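Local atomic coordinates of polyphosphate kinase (Porphyromonas gingivalis, PDB entry 2O8R), a protein that probably catalyses the reversible transfer of the terminal phosphate of ATP to a growing chain of inorganic polyphosphate. Residues Glu525-Asn530 with Gly537-Lys542. The protein carries 3 engineered substitutions. Residues are numbered along the deposited sequence; the frame is centred on the assembly and turned at random.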
ATOM      1  N   GLU A 525     -37.711 -29.661   4.693  1.00 59.01           N
ATOM      2  CA  GLU A 525     -38.728 -30.613   5.094  1.00 49.86           C
ATOM      3  C   GLU A 525     -40.087 -30.261   4.498  1.00 67.18           C
ATOM      4  O   GLU A 525     -40.792 -31.134   3.989  1.00 68.92           O
ATOM      5  CB  GLU A 525     -38.844 -30.686   6.612  1.00 43.67           C
ATOM      6  CG  GLU A 525     -37.829 -31.575   7.291  1.00 69.36           C
ATOM      7  CD  GLU A 525     -37.809 -32.995   6.760  1.00 84.15           C
ATOM      8  OE1 GLU A 525     -38.817 -33.471   6.190  1.00 89.90           O
ATOM      9  OE2 GLU A 525     -36.767 -33.649   6.935  1.00 97.13           O
ATOM     10  N   ARG A 526     -40.441 -28.979   4.551  1.00 62.12           N
ATOM     11  CA  ARG A 526     -41.715 -28.515   4.018  1.00 56.32           C
ATOM     12  C   ARG A 526     -41.915 -28.896   2.556  1.00 61.64           C
ATOM     13  O   ARG A 526     -43.038 -29.203   2.141  1.00 62.58           O
ATOM     14  CB  ARG A 526     -41.861 -27.012   4.199  1.00 49.63           C
ATOM     15  CG  ARG A 526     -43.138 -26.459   3.600  1.00 53.19           C
ATOM     16  CD  ARG A 526     -43.435 -25.095   4.121  1.00 46.69           C
ATOM     17  NE  ARG A 526     -42.449 -24.133   3.656  1.00 74.15           N
ATOM     18  CZ  ARG A 526     -42.572 -22.821   3.787  1.00 78.27           C
ATOM     19  NH1 ARG A 526     -43.654 -22.311   4.360  1.00 85.45           N
ATOM     20  NH2 ARG A 526     -41.616 -22.022   3.335  1.00 74.64           N
ATOM     21  N   GLU A 527     -40.825 -28.892   1.788  1.00 71.67           N
ATOM     22  CA  GLU A 527     -40.873 -29.306   0.385  1.00 66.14           C
ATOM     23  C   GLU A 527     -41.105 -30.798   0.299  1.00 70.54           C
ATOM     24  O   GLU A 527     -41.841 -31.252  -0.577  1.00 75.48           O
ATOM     25  CB  GLU A 527     -39.592 -28.941  -0.379  1.00 60.77           C
ATOM     26  CG  GLU A 527     -39.231 -27.476  -0.374  1.00 49.18           C
ATOM     27  CD  GLU A 527     -40.164 -26.623  -1.211  1.00 72.90           C
ATOM     28  OE1 GLU A 527     -40.506 -27.052  -2.340  1.00 65.89           O
ATOM     29  OE2 GLU A 527     -40.541 -25.519  -0.733  1.00 53.76           O
ATOM     30  N   ILE A 528     -40.485 -31.559   1.206  1.00 60.60           N
ATOM     31  CA  ILE A 528     -40.687 -33.013   1.220  1.00 74.30           C
ATOM     32  C   ILE A 528     -42.155 -33.347   1.453  1.00 67.53           C
ATOM     33  O   ILE A 528     -42.740 -34.129   0.705  1.00 70.69           O
ATOM     34  CB  ILE A 528     -39.831 -33.735   2.282  1.00 74.56           C
ATOM     35  CG1 ILE A 528     -38.340 -33.567   1.992  1.00 65.16           C
ATOM     36  CG2 ILE A 528     -40.205 -35.221   2.345  1.00 58.73           C
ATOM     37  CD1 ILE A 528     -37.468 -34.168   3.054  1.00 63.19           C
ATOM     38  N   GLU A 529     -42.735 -32.721   2.476  1.00 68.34           N
ATOM     39  CA  GLU A 529     -44.147 -32.880   2.821  1.00 76.59           C
ATOM     40  C   GLU A 529     -45.045 -32.598   1.633  1.00 75.84           C
ATOM     41  O   GLU A 529     -45.882 -33.419   1.273  1.00 89.64           O
ATOM     42  CB  GLU A 529     -44.526 -31.931   3.954  1.00 80.43           C
ATOM     43  CG  GLU A 529     -43.740 -32.150   5.231  1.00108.11           C
ATOM     44  CD  GLU A 529     -43.644 -30.890   6.070  1.00123.12           C
ATOM     45  OE1 GLU A 529     -44.672 -30.196   6.226  1.00127.79           O
ATOM     46  OE2 GLU A 529     -42.541 -30.593   6.575  1.00114.33           O
ATOM     47  N   ASN A 530     -44.844 -31.440   1.021  1.00 63.22           N
ATOM     48  CA  ASN A 530     -45.665 -30.994  -0.092  1.00 57.56           C
ATOM     49  C   ASN A 530     -45.749 -32.011  -1.220  1.00 63.64           C
ATOM     50  O   ASN A 530     -46.790 -32.144  -1.864  1.00 63.44           O
ATOM     51  CB  ASN A 530     -45.147 -29.652  -0.628  1.00 66.95           C
ATOM     52  CG  ASN A 530     -45.375 -28.489   0.341  1.00 67.46           C
ATOM     53  OD1 ASN A 530     -44.999 -27.357   0.049  1.00 81.57           O
ATOM     54  ND2 ASN A 530     -45.984 -28.765   1.494  1.00 82.17           N
ATOM     55  N   GLY A 537     -42.469 -30.052  -5.613  1.00 66.26           N
ATOM     56  CA  GLY A 537     -41.396 -29.820  -4.644  1.00 62.86           C
ATOM     57  C   GLY A 537     -40.132 -29.337  -5.326  1.00 63.80           C
ATOM     58  O   GLY A 537     -39.436 -30.109  -5.993  1.00 72.88           O
ATOM     59  N   TYR A 538     -39.824 -28.057  -5.161  1.00 53.29           N
ATOM     60  CA  TYR A 538     -38.682 -27.470  -5.863  1.00 53.76           C
ATOM     61  C   TYR A 538     -37.794 -26.601  -4.973  1.00 52.67           C
ATOM     62  O   TYR A 538     -38.279 -25.932  -4.046  1.00 58.47           O
ATOM     63  CB  TYR A 538     -39.167 -26.666  -7.071  1.00 43.49           C
ATOM     64  CG  TYR A 538     -38.047 -26.134  -7.913  1.00 55.89           C
ATOM     65  CD1 TYR A 538     -37.235 -27.001  -8.648  1.00 56.47           C
ATOM     66  CD2 TYR A 538     -37.780 -24.763  -7.963  1.00 48.20           C
ATOM     67  CE1 TYR A 538     -36.198 -26.527  -9.418  1.00 44.48           C
ATOM     68  CE2 TYR A 538     -36.741 -24.273  -8.734  1.00 42.48           C
ATOM     69  CZ  TYR A 538     -35.951 -25.159  -9.454  1.00 54.37           C
ATOM     70  OH  TYR A 538     -34.929 -24.675 -10.227  1.00 53.47           O
HETATM   71  N   MSE A 539     -36.490 -26.624  -5.256  1.00 51.01           N
HETATM   72  CA  MSE A 539     -35.506 -25.785  -4.559  1.00 42.14           C
HETATM   73  C   MSE A 539     -34.513 -25.241  -5.549  1.00 51.83           C
HETATM   74  O   MSE A 539     -34.051 -25.961  -6.442  1.00 64.71           O
HETATM   75  CB  MSE A 539     -34.753 -26.577  -3.497  1.00 32.69           C
HETATM   76  CG  MSE A 539     -35.610 -26.941  -2.313  1.00 53.92           C
HETATM   77 SE   MSE A 539     -34.643 -27.740  -0.842  1.00 84.11          SE
HETATM   78  CE  MSE A 539     -34.412 -29.533  -1.490  1.00 71.25           C
ATOM     79  N   LEU A 540     -34.183 -23.965  -5.391  1.00 59.40           N
ATOM     80  CA  LEU A 540     -33.146 -23.346  -6.198  1.00 52.73           C
ATOM     81  C   LEU A 540     -32.139 -22.751  -5.243  1.00 56.38           C
ATOM     82  O   LEU A 540     -32.452 -21.819  -4.508  1.00 60.27           O
ATOM     83  CB  LEU A 540     -33.749 -22.295  -7.130  1.00 50.18           C
ATOM     84  CG  LEU A 540     -32.904 -21.605  -8.212  1.00 69.74           C
ATOM     85  CD1 LEU A 540     -31.704 -22.412  -8.687  1.00 54.81           C
ATOM     86  CD2 LEU A 540     -33.780 -21.240  -9.387  1.00 59.78           C
ATOM     87  N   LEU A 541     -30.934 -23.314  -5.246  1.00 55.00           N
ATOM     88  CA  LEU A 541     -29.929 -22.996  -4.237  1.00 38.62           C
ATOM     89  C   LEU A 541     -28.587 -22.602  -4.867  1.00 41.13           C
ATOM     90  O   LEU A 541     -27.995 -23.377  -5.616  1.00 46.84           O
ATOM     91  CB  LEU A 541     -29.719 -24.206  -3.347  1.00 43.79           C
ATOM     92  CG  LEU A 541     -30.833 -24.805  -2.509  1.00 49.62           C
ATOM     93  CD1 LEU A 541     -30.271 -26.064  -1.892  1.00 38.40           C
ATOM     94  CD2 LEU A 541     -31.286 -23.831  -1.430  1.00 61.99           C
ATOM     95  N   LYS A 542     -28.106 -21.397  -4.561  1.00 47.78           N
ATOM     96  CA  LYS A 542     -26.834 -20.922  -5.105  1.00 43.25           C
ATOM     97  C   LYS A 542     -25.865 -20.544  -4.003  1.00 48.37           C
ATOM     98  O   LYS A 542     -26.194 -19.740  -3.141  1.00 41.54           O
ATOM     99  CB  LYS A 542     -27.049 -19.720  -5.998  1.00 43.37           C
ATOM    100  CG  LYS A 542     -25.763 -19.072  -6.480  1.00 42.57           C
ATOM    101  CD  LYS A 542     -26.053 -17.829  -7.316  1.00 22.29           C
ATOM    102  CE  LYS A 542     -24.788 -17.190  -7.755  1.00 41.47           C
ATOM    103  NZ  LYS A 542     -24.279 -17.991  -8.867  1.00 41.03           N
TER
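Glu-527 shows how one buried carboxylate can tie a helix to the backbone of a neighbouring strand. Its OE1 accepts the backbone N-H of Tyr-538, with 3.1 Å between Tyr-538 N and Glu-527 OE1. The N-H...O angle of 137° makes this a clearly bent bond, although the donor lies nearly along the C-O axis of the carboxylate. Two torsions bring the group there: CG stands anti to the carbonyl carbon (chi1 -57°), and a bend at chi2 (-71°) turns the carboxylate towards the backbone of Gly-537 and Tyr-538. The second oxygen, OE2, is held by the backbone N of Asn-605, so two main-chain amides from different parts of the chain share this buried acid.

Helix 516-532 is joined by a short connection to strand 538-543, a central strand of the mixed sheet in the second C-terminal domain, which belongs to the phospholipase D-like clan. In that sheet the strand lies between 564-569 and 600-603, and the contact involves Gly-537 to Met-539, away from the predicted ATP-binding and phosphohistidine sites.

Nonpolar contact is slighter. Glu-527 CG meets CG of Met-539, a selenomethionine, at 4.1 Å as the two side chains run by one another in opposing senses; both also touch Phe-603. At Gly-537 the backbone itself approaches the acid, its CA lying 3.7 Å from Glu-527 OE1.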